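Local atomic coordinates of beta-1,4-exocellulase (PDB entry 4B4H), a protein that probably cleaves the beta-1,4-glucosidic bonds of cellulose as a cellobiohydrolase, through the family 6 glycoside hydrolase catalytic domain that makes up this chain. Residues A[96-99]-A[100-104]; A[151-154]-A[155-159]; A[167-170]-A[171-175]. One frame throughout, in Å; residues are numbered along the deposited sequence. Where two conformers were deposited one is given.

Interaction 1. Residues A[96-99]-A[100-104]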
# COMPACT_ATOMS: atom_id res chain seq x y z
N GLY A 96 11.08 -7.80 -7.80
CA GLY A 96 10.33 -9.05 -7.89
C GLY A 96 11.17 -10.09 -8.59
O GLY A 96 11.76 -9.81 -9.62
N GLU A 97 11.29 -11.27 -7.99
CA GLU A 97 12.18 -12.27 -8.57
C GLU A 97 11.50 -12.98 -9.73
O GLU A 97 12.17 -13.57 -10.58
CB GLU A 97 12.60 -13.27 -7.49
CG GLU A 97 11.42 -14.13 -7.04
CD GLU A 97 11.56 -14.71 -5.66
OE1 GLU A 97 12.68 -14.70 -5.07
OE2 GLU A 97 10.53 -15.17 -5.14
N LEU A 98 10.18 -12.93 -9.80
CA LEU A 98 9.50 -13.71 -10.83
C LEU A 98 9.28 -12.91 -12.11
O LEU A 98 8.68 -11.86 -12.10
CB LEU A 98 8.17 -14.26 -10.29
CG LEU A 98 8.27 -15.33 -9.21
CD1 LEU A 98 6.96 -16.09 -9.13
CD2 LEU A 98 9.41 -16.31 -9.48
N GLY A 99 9.80 -13.44 -13.21
CA GLY A 99 9.62 -12.81 -14.51
C GLY A 99 8.23 -12.90 -15.12
O GLY A 99 7.35 -13.61 -14.61
N PRO A 100 8.02 -12.23 -16.26
CA PRO A 100 6.70 -12.09 -16.87
C PRO A 100 6.09 -13.41 -17.36
O PRO A 100 4.86 -13.50 -17.48
CB PRO A 100 6.95 -11.14 -18.04
CG PRO A 100 8.40 -11.25 -18.34
CD PRO A 100 9.09 -11.60 -17.07
N ASP A 101 6.92 -14.40 -17.64
CA ASP A 101 6.39 -15.69 -18.11
C ASP A 101 6.26 -16.72 -16.99
O ASP A 101 5.89 -17.88 -17.24
CB ASP A 101 7.23 -16.23 -19.27
CG ASP A 101 7.30 -15.27 -20.43
OD1 ASP A 101 6.35 -15.21 -21.25
OD2 ASP A 101 8.30 -14.52 -20.51
N GLU A 102 6.52 -16.29 -15.76
CA GLU A 102 6.66 -17.21 -14.63
C GLU A 102 5.40 -17.43 -13.76
O GLU A 102 5.52 -17.80 -12.60
CB GLU A 102 7.85 -16.80 -13.75
CG GLU A 102 9.22 -16.88 -14.43
CD GLU A 102 10.36 -16.87 -13.43
OE1 GLU A 102 10.63 -17.91 -12.81
OE2 GLU A 102 10.99 -15.81 -13.25
N LEU A 103 4.20 -17.28 -14.34
CA LEU A 103 2.97 -17.51 -13.58
C LEU A 103 2.93 -18.90 -12.91
O LEU A 103 2.51 -19.03 -11.75
CB LEU A 103 1.74 -17.31 -14.46
CG LEU A 103 0.35 -17.42 -13.81
CD1 LEU A 103 0.21 -16.55 -12.57
CD2 LEU A 103 -0.74 -17.08 -14.82
N ASP A 104 3.37 -19.92 -13.64
CA ASP A 104 3.39 -21.27 -13.07
C ASP A 104 4.21 -21.42 -11.78
O ASP A 104 3.80 -22.15 -10.86
CB ASP A 104 3.78 -22.31 -14.11
CG ASP A 104 2.70 -22.52 -15.17
OD1 ASP A 104 1.50 -22.33 -14.87
OD2 ASP A 104 3.07 -22.88 -16.32
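Gly-99 and Glu-102 hold each other with two hydrogen bonds, one from backbone to backbone and one through the carboxylate. In the first, Glu-102 N donates to Gly-99 O over 3.0 Å, the donor standing well above the carbonyl plane. In the second, Glu-102 OE2 accepts from Gly-99 N at 2.7 Å. That bond is almost straight (170°), though it reaches OE2 on its anti side and from outside the carboxylate plane. With CG beside its own backbone N (chi1 -64°) and the chain extended beyond, Glu-102 reaches back across the turn to Gly-99. Were the side chain cut back to an alanine here, the Gly-99 N-H would probably lose its carboxylate mate, and the turn one of its two hydrogen bonds.

Residues Gly-99 to Glu-102 form a type I beta turn, with Glu-102 the N-cap of helix 103-121. The turn thus launches that helix from the long loop after strand 75-81, the loop that also carries Asp-88, a predicted active-site residue.

Contact beyond the hydrogen bonds is slight: Leu-98 crosses the Glu-102 side chain at about a right angle, its methyl CD2 lying 3.9 Å from the carboxylate oxygen OE1 of Glu-102. Leu-98 itself is buried, and also packs on Arg-105 and Tyr-106 of the helix.

Interaction 2. Residues A[151-154]-A[155-159]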
# COMPACT_ATOMS: atom_id res chain seq x y z
N THR A 151 4.29 1.03 -20.65
CA THR A 151 5.44 0.14 -20.74
C THR A 151 5.11 -1.15 -21.48
O THR A 151 3.99 -1.67 -21.38
CB THR A 151 6.02 -0.22 -19.35
OG1 THR A 151 5.04 -0.96 -18.62
CG2 THR A 151 6.42 1.05 -18.56
N GLU A 152 6.09 -1.67 -22.21
CA GLU A 152 5.93 -2.93 -22.93
C GLU A 152 5.69 -4.08 -21.97
O GLU A 152 4.91 -4.99 -22.27
CB GLU A 152 7.14 -3.18 -23.83
CG GLU A 152 7.39 -2.01 -24.78
CD GLU A 152 8.01 -2.39 -26.11
OE1 GLU A 152 7.88 -3.55 -26.56
OE2 GLU A 152 8.62 -1.49 -26.73
N LEU A 153 6.33 -4.04 -20.81
CA LEU A 153 6.04 -5.01 -19.76
C LEU A 153 4.58 -5.03 -19.31
O LEU A 153 3.99 -6.11 -19.23
CB LEU A 153 6.98 -4.85 -18.55
CG LEU A 153 6.86 -5.93 -17.46
CD1 LEU A 153 7.06 -7.34 -18.03
CD2 LEU A 153 7.84 -5.68 -16.33
N CYS A 154 4.00 -3.87 -19.01
CA CYS A 154 2.58 -3.84 -18.61
C CYS A 154 1.65 -4.36 -19.71
O CYS A 154 0.76 -5.17 -19.43
CB CYS A 154 2.13 -2.47 -18.14
SG CYS A 154 2.87 -1.94 -16.58
N ALA A 155 1.84 -3.89 -20.94
CA ALA A 155 1.06 -4.38 -22.08
C ALA A 155 1.12 -5.92 -22.17
O ALA A 155 0.09 -6.58 -22.35
CB ALA A 155 1.55 -3.74 -23.37
N TYR A 156 2.32 -6.47 -22.00
CA TYR A 156 2.52 -7.92 -22.01
C TYR A 156 1.76 -8.67 -20.90
O TYR A 156 1.18 -9.74 -21.15
CB TYR A 156 4.02 -8.25 -21.89
CG TYR A 156 4.38 -9.68 -22.20
CD1 TYR A 156 4.41 -10.14 -23.52
CD2 TYR A 156 4.73 -10.58 -21.18
CE1 TYR A 156 4.77 -11.45 -23.82
CE2 TYR A 156 5.09 -11.88 -21.47
CZ TYR A 156 5.11 -12.31 -22.78
OH TYR A 156 5.46 -13.61 -23.07
N MET A 157 1.80 -8.13 -19.68
CA MET A 157 1.09 -8.74 -18.55
C MET A 157 -0.43 -8.64 -18.73
O MET A 157 -1.17 -9.54 -18.31
CB MET A 157 1.57 -8.11 -17.23
CG MET A 157 3.06 -8.29 -16.90
SD MET A 157 3.70 -9.97 -17.17
CE MET A 157 2.62 -10.93 -16.12
N LYS A 158 -0.89 -7.58 -19.39
CA LYS A 158 -2.31 -7.45 -19.73
C LYS A 158 -2.70 -8.47 -20.80
O LYS A 158 -3.71 -9.16 -20.69
CB LYS A 158 -2.64 -6.04 -20.21
CG LYS A 158 -4.00 -5.95 -20.89
CD LYS A 158 -4.26 -4.58 -21.51
CE LYS A 158 -5.33 -4.68 -22.58
NZ LYS A 158 -5.27 -3.56 -23.55
N GLN A 159 -1.87 -8.57 -21.84
CA GLN A 159 -2.14 -9.50 -22.90
C GLN A 159 -2.12 -10.95 -22.41
O GLN A 159 -2.96 -11.74 -22.81
CB GLN A 159 -1.14 -9.29 -24.05
CG GLN A 159 -1.30 -10.23 -25.23
CD GLN A 159 -2.51 -9.93 -26.11
OE1 GLN A 159 -2.94 -8.78 -26.22
NE2 GLN A 159 -3.03 -10.96 -26.77
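The ring of Tyr-156 swings outward from the helix, so it is CB, and neither face nor edge of the ring, that meets the preceding turn: Tyr-156 CB sits 3.4 Å from Glu-152 O. Its CG lies opposite the backbone N (chi1 -166°), which sends the ring past Pro-100 and lets OH hydrogen-bond Asp-101 OD1. Along the backbone, Ala-155 N points at Thr-151 O in a practically linear bond (3.1 Å, 179°), and Tyr-156 N, Met-157 N and Lys-158 N follow in the same i to i+4 pattern onto the carbonyls of Glu-152, Leu-153 and Cys-154. The last is the shortest, with Lys-158 N to Cys-154 O at 2.9 Å.

Side chains meet lightly. Met-157 curls at every torsion, beginning with CG beside its own N (chi1 -61°); this brings CG to 3.3 Å from Leu-153 O, while Leu-153 CD1 stands 4.3 Å from the same Met-157 CG. Both side chains also pack on Pro-100.

At the start, Thr-151 OG1 accepts from Cys-154 N (3.1 Å), and the hydroxyl also hydrogen-bonds Cys-89 O. Cys-154 SG is disulfide-linked to Cys-89, so one residue of the neighbouring loop is gripped twice, by a covalent and a polar link. This is a classic threonine N-cap opening an alpha helix, here stapled through its first turn to the loop bearing Asp-88, a predicted active-site residue of the family 6 domain.

Interaction 3. Residues A[167-170]-A[171-175]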
# COMPACT_ATOMS: atom_id res chain seq x y z
N VAL A 167 -3.52 -12.92 -9.43
CA VAL A 167 -4.37 -12.38 -8.37
C VAL A 167 -5.58 -13.27 -8.09
O VAL A 167 -5.88 -13.56 -6.92
CB VAL A 167 -4.81 -10.93 -8.68
CG1 VAL A 167 -5.93 -10.49 -7.75
CG2 VAL A 167 -3.62 -9.98 -8.58
N GLY A 168 -6.27 -13.72 -9.15
CA GLY A 168 -7.41 -14.63 -9.00
C GLY A 168 -7.04 -15.85 -8.20
O GLY A 168 -7.75 -16.23 -7.26
N TYR A 169 -5.91 -16.46 -8.58
CA TYR A 169 -5.40 -17.64 -7.93
C TYR A 169 -5.20 -17.46 -6.41
O TYR A 169 -5.63 -18.33 -5.63
CB TYR A 169 -4.12 -18.12 -8.65
CG TYR A 169 -3.68 -19.49 -8.20
CD1 TYR A 169 -4.42 -20.62 -8.57
CD2 TYR A 169 -2.57 -19.67 -7.38
CE1 TYR A 169 -4.07 -21.88 -8.14
CE2 TYR A 169 -2.19 -20.93 -6.95
CZ TYR A 169 -2.96 -22.04 -7.34
OH TYR A 169 -2.65 -23.33 -6.95
N ALA A 170 -4.63 -16.31 -6.03
CA ALA A 170 -4.31 -16.02 -4.63
C ALA A 170 -5.62 -15.86 -3.88
O ALA A 170 -5.78 -16.38 -2.78
CB ALA A 170 -3.45 -14.77 -4.49
N LEU A 171 -6.56 -15.16 -4.50
CA LEU A 171 -7.85 -14.96 -3.86
C LEU A 171 -8.49 -16.29 -3.57
O LEU A 171 -8.99 -16.51 -2.48
CB LEU A 171 -8.75 -14.11 -4.73
CG LEU A 171 -8.36 -12.63 -4.73
CD1 LEU A 171 -9.13 -11.93 -5.83
CD2 LEU A 171 -8.71 -12.02 -3.37
N ARG A 172 -8.48 -17.20 -4.54
CA ARG A 172 -9.12 -18.49 -4.29
C ARG A 172 -8.38 -19.33 -3.24
O ARG A 172 -9.00 -19.92 -2.36
CB ARG A 172 -9.26 -19.30 -5.58
CG ARG A 172 -9.74 -20.73 -5.31
CD ARG A 172 -10.31 -21.42 -6.54
NE ARG A 172 -9.33 -21.53 -7.62
CZ ARG A 172 -8.40 -22.47 -7.74
NH1 ARG A 172 -8.29 -23.47 -6.84
NH2 ARG A 172 -7.57 -22.41 -8.79
N LYS A 173 -7.07 -19.44 -3.39
CA LYS A 173 -6.28 -20.31 -2.53
C LYS A 173 -6.31 -19.84 -1.08
O LYS A 173 -6.47 -20.65 -0.16
CB LYS A 173 -4.83 -20.41 -3.03
CG LYS A 173 -4.58 -21.26 -4.28
CD LYS A 173 -5.08 -22.70 -4.20
CE LYS A 173 -4.31 -23.57 -3.22
NZ LYS A 173 -4.67 -25.00 -3.37
N LEU A 174 -6.16 -18.54 -0.89
CA LEU A 174 -6.15 -17.99 0.45
C LEU A 174 -7.59 -17.79 0.92
O LEU A 174 -7.90 -18.02 2.07
CB LEU A 174 -5.36 -16.68 0.50
CG LEU A 174 -3.92 -16.72 -0.02
CD1 LEU A 174 -3.20 -15.42 0.30
CD2 LEU A 174 -3.15 -17.92 0.53
N GLY A 175 -8.48 -17.42 -0.01
CA GLY A 175 -9.89 -17.21 0.33
C GLY A 175 -10.64 -18.44 0.81
O GLY A 175 -11.62 -18.32 1.55
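Lys-173 lies along the Tyr-169 side chain, the two pointing the same way, and its CG rests over one face of the phenol ring in a CH-pi contact. Lys-173 CG is 3.7 Å from the ring centroid of Tyr-169 and 21° off the ring normal, displaced toward the rim, where Tyr-169 CZ is its nearest ring atom at 3.5 Å. The lysine chain gets there by bending: CG sits beside the backbone N (chi1 -74°), a bend at chi2 carries CD to 3.7 Å from Tyr-169 OH, and a second at chi3 turns the chain beyond it. Arg-172 comes up obliquely, its NH2 3.6 Å from Tyr-169 CE1, with ring and guanidinium planes 82° apart.

Beneath these groups the backbone fixes their spacing. Four i to i+4 bonds run from Leu-171 N to Val-167 O through to Leu-174 N to Ala-170 O, and all are close to 3 Å. On another flank Val-167 and Leu-171 lie side by side, with Val-167 CG1 4.0 Å from Leu-171 CD1.

Outside the helix, Tyr-169 OH hydrogen-bonds Asp-112 OD1 and Arg-172 NE donates to Ser-212 O, so both polar groups have partners there. Helix 162-175 lies between two elements of the alpha/beta fold: Tyr-169 and Ala-170 pack on Ile-111 of helix 103-121, while Leu-171, and Leu-174 in the conformer given, pack on strand 180-185, the next element in the chain and part of the mainly parallel central sheet.

Interaction 1 is a surface turn, interaction 2 a partly buried first stretch of helix, and interaction 3 a mostly buried length of helix facing the central sheet. Their chemistry follows: a carboxylate closing a turn, then a threonine cap and a disulfide, then aromatic and aliphatic packing. Interactions 1 and 2 touch directly, Pro-100 CB lying 3.6 Å from Met-157 SD, so the turn and helix 152-160 pack as one patch, their centres about 13 Å apart. Interaction 3 touches neither, its nearest atoms about 6 Å from interaction 1 and about 9 Å from interaction 2. Yet helix 103-121, which interaction 1 starts, is one of the elements that interaction 3 packs against.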